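Local coordinates for protein cytochrome c-555 (Chlorobium tepidum, PDB 4J20) that carries electrons through a single covalently bound c-type heme of unusually low redox potential, though its role in green-bacterial photosynthesis is not established, at residues Met44-Val48 against Val80-Val84. The protein carries 2 engineered substitutions. Residues are numbered along the deposited sequence; the frame is centred on the assembly and turned at random.
Sequences MNTLV and VAYMV. With HEB (heme b/c), chain I; SO4 (sulfate ion), chain C.
This is an apolar helix-to-helix contact in a monoheme class I cytochrome c fold: the first turn of helix 44-53 packs on the C-terminal part of helix 73-85, beside the heme. Both segments are regular α-helix, with Val48 N to Met44 O and Val84 N to Val80 O hydrogen bonds of 2.8 Å each. The short axes come within 10.8 Å and cross at 116°; the nearest CA pairs are Val48-Val80 at 6.5 Å and Met44-Ala81 at 7.7 Å. Leu47, Val80 and Val84 direct their CA-to-CB bonds toward the partner helix. Val80 meets three residues: its CG1 lies 3.8 Å from Met44 CE and 3.9 Å from Leu47 CB, and its CB 4.0 Å from Val48 CG2. Met44 starts out sideways, but its m,m,m rotamer folds the thioether back between the helices, bringing CE 3.9 Å from Ala81 CB and SD 4.0 Å from Val84 CG2. Leu47, chi1 m and chi2 t, sets CD1 3.8 Å from Val84 CG2. The same residues reach the cofactor: Leu47 CD2 is 3.3 Å from heme CGA, a propionate carbon, and Val80 CG2 is 3.7 Å from the heme methyl CMB. Tyr3 packs against Met44, Val48 and Ala81, and Ile40 against Val84. At the helix start, Met44 N and Asn45 N donate to sulfate O3 (2.9 Å) and O1 (3.1 Å), the anion probably coming from the crystallisation liquor. Across the helices no hydrogen bond forms; only van der Waals contact joins them, so the fit depends on side-chain shape, and Leu47 and Val80 extend this apolar layer into the heme pocket.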
loop_
_atom_site.group_PDB
_atom_site.type_symbol
_atom_site.label_atom_id
_atom_site.label_comp_id
_atom_site.label_asym_id
_atom_site.label_seq_id
_atom_site.Cartn_x
_atom_site.Cartn_y
_atom_site.Cartn_z
ATOM N N MET A 44 4.390 6.290 7.806
ATOM C CA MET A 44 3.732 5.000 7.807
ATOM C C MET A 44 2.415 5.006 8.510
ATOM O O MET A 44 1.479 4.330 8.063
ATOM C CB MET A 44 4.650 3.897 8.365
ATOM C CG MET A 44 5.786 3.546 7.427
ATOM S SD MET A 44 5.216 2.644 5.935
ATOM C CE MET A 44 4.581 1.121 6.634
ATOM N N ASN A 45 2.282 5.671 9.634
ATOM C CA ASN A 45 1.024 5.657 10.340
ATOM C C ASN A 45 -0.125 6.097 9.425
ATOM O O ASN A 45 -1.161 5.444 9.362
ATOM C CB ASN A 45 1.097 6.499 11.609
ATOM C CG ASN A 45 -0.163 6.399 12.417
ATOM O OD1 ASN A 45 -0.974 7.313 12.440
ATOM N ND2 ASN A 45 -0.371 5.249 13.021
ATOM N N THR A 46 0.068 7.186 8.710
ATOM C CA THR A 46 -0.958 7.705 7.813
ATOM C C THR A 46 -1.119 6.763 6.618
ATOM O O THR A 46 -2.250 6.463 6.234
ATOM C CB THR A 46 -0.600 9.083 7.336
ATOM O OG1 THR A 46 -0.720 9.968 8.454
ATOM C CG2 THR A 46 -1.509 9.547 6.237
ATOM N N LEU A 47 -0.014 6.295 6.004
ATOM C CA LEU A 47 -0.185 5.404 4.863
ATOM C C LEU A 47 -0.991 4.162 5.232
ATOM O O LEU A 47 -1.860 3.724 4.471
ATOM C CB LEU A 47 1.188 4.980 4.287
ATOM C CG LEU A 47 1.992 6.086 3.624
ATOM C CD1 LEU A 47 3.351 5.603 3.207
ATOM C CD2 LEU A 47 1.264 6.643 2.420
ATOM N N VAL A 48 -0.633 3.549 6.337
ATOM C CA VAL A 48 -1.323 2.337 6.773
ATOM C C VAL A 48 -2.789 2.647 7.144
ATOM O O VAL A 48 -3.702 1.875 6.797
ATOM C CB VAL A 48 -0.557 1.652 7.909
ATOM C CG1 VAL A 48 -1.362 0.440 8.413
ATOM C CG2 VAL A 48 0.839 1.230 7.429
ATOM N N VAL A 80 2.199 -2.465 3.120
ATOM C CA VAL A 80 2.582 -1.077 2.872
ATOM C C VAL A 80 4.082 -0.928 3.054
ATOM O O VAL A 80 4.773 -0.274 2.259
ATOM C CB VAL A 80 1.803 -0.099 3.814
ATOM C CG1 VAL A 80 2.329 1.328 3.637
ATOM C CG2 VAL A 80 0.291 -0.145 3.560
ATOM N N ALA A 81 4.640 -1.539 4.101
ATOM C CA ALA A 81 6.080 -1.455 4.367
ATOM C C ALA A 81 6.870 -2.010 3.205
ATOM O O ALA A 81 7.889 -1.447 2.813
ATOM C CB ALA A 81 6.431 -2.176 5.666
ATOM N N TYR A 82 6.392 -3.133 2.654
ATOM C CA TYR A 82 7.039 -3.673 1.482
ATOM C C TYR A 82 7.001 -2.698 0.306
ATOM O O TYR A 82 8.017 -2.420 -0.335
ATOM C CB TYR A 82 6.381 -5.001 1.095
ATOM C CG TYR A 82 6.960 -5.570 -0.161
ATOM C CD1 TYR A 82 8.224 -6.139 -0.169
ATOM C CD2 TYR A 82 6.280 -5.468 -1.358
ATOM C CE1 TYR A 82 8.779 -6.616 -1.340
ATOM C CE2 TYR A 82 6.873 -5.930 -2.569
ATOM C CZ TYR A 82 8.091 -6.518 -2.514
ATOM O OH TYR A 82 8.654 -7.013 -3.694
ATOM N N MET A 83 5.821 -2.163 0.029
ATOM C CA MET A 83 5.648 -1.216 -1.091
ATOM C C MET A 83 6.556 0.009 -0.927
ATOM O O MET A 83 7.230 0.431 -1.891
ATOM C CB MET A 83 4.213 -0.764 -1.146
ATOM C CG MET A 83 3.262 -1.907 -1.510
ATOM S SD MET A 83 1.504 -1.563 -1.236
ATOM C CE MET A 83 1.225 -0.342 -2.508
ATOM N N VAL A 84 6.574 0.596 0.257
ATOM C CA VAL A 84 7.400 1.775 0.493
ATOM C C VAL A 84 8.878 1.434 0.349
ATOM O O VAL A 84 9.633 2.185 -0.304
ATOM C CB VAL A 84 7.103 2.327 1.893
ATOM C CG1 VAL A 84 8.209 3.300 2.362
ATOM C CG2 VAL A 84 5.746 2.979 1.954
HETATM FE FE HEB I . -3.726 0.779 -2.879
HETATM C CHA HEB I . -3.101 4.119 -2.830
HETATM C CHB HEB I . -1.561 0.335 -0.255
HETATM C CHC HEB I . -4.475 -2.530 -2.803
HETATM C CHD HEB I . -5.656 1.156 -5.658
HETATM N NA HEB I . -2.581 1.991 -1.750
HETATM C C1A HEB I . -2.423 3.370 -1.907
HETATM C C2A HEB I . -1.455 3.826 -0.948
HETATM C C3A HEB I . -1.021 2.771 -0.268
HETATM C C4A HEB I . -1.714 1.619 -0.753
HETATM C CMA HEB I . 0.008 2.741 0.852
HETATM C CAA HEB I . -1.002 5.282 -0.833
HETATM C CBA HEB I . -1.663 5.977 0.362
HETATM C CGA HEB I . -1.339 7.445 0.492
HETATM O O1A HEB I . -0.692 8.055 -0.408
HETATM O O2A HEB I . -1.800 8.017 1.512
HETATM N NB HEB I . -3.130 -0.790 -1.769
HETATM C C1B HEB I . -2.248 -0.772 -0.691
HETATM C C2B HEB I . -2.191 -2.067 -0.083
HETATM C C3B HEB I . -2.983 -2.879 -0.805
HETATM C C4B HEB I . -3.600 -2.102 -1.855
HETATM C CMB HEB I . -1.276 -2.369 1.077
HETATM C CAB HEB I . -3.278 -4.348 -0.631
HETATM C CBB HEB I . -3.723 -4.712 0.794
HETATM N NC HEB I . -4.815 -0.428 -4.035
HETATM C C1C HEB I . -5.025 -1.780 -3.815
HETATM C C2C HEB I . -5.913 -2.304 -4.824
HETATM C C3C HEB I . -6.190 -1.292 -5.654
HETATM C C4C HEB I . -5.567 -0.115 -5.157
HETATM C CMC HEB I . -6.270 -3.786 -4.928
HETATM C CAC HEB I . -7.013 -1.313 -6.939
HETATM C CBC HEB I . -8.455 -1.801 -6.820
HETATM N ND HEB I . -4.279 2.347 -4.015
HETATM C C1D HEB I . -5.104 2.291 -5.131
HETATM C C2D HEB I . -5.249 3.582 -5.708
HETATM C C3D HEB I . -4.484 4.474 -4.866
HETATM C C4D HEB I . -3.905 3.653 -3.838
HETATM C CMD HEB I . -6.043 3.988 -6.924
HETATM C CAD HEB I . -4.288 5.970 -5.043
HETATM C CBD HEB I . -5.413 6.826 -4.417
HETATM C CGD HEB I . -5.139 8.267 -4.601
HETATM O O1D HEB I . -4.127 8.742 -4.061
HETATM O O2D HEB I . -5.857 8.936 -5.304
HETATM S S SO4 C . 5.562 7.544 11.029
HETATM O O1 SO4 C . 4.551 6.577 11.494
HETATM O O2 SO4 C . 6.507 7.802 12.107
HETATM O O3 SO4 C . 6.334 6.914 9.888
HETATM O O4 SO4 C . 4.711 8.720 10.663
#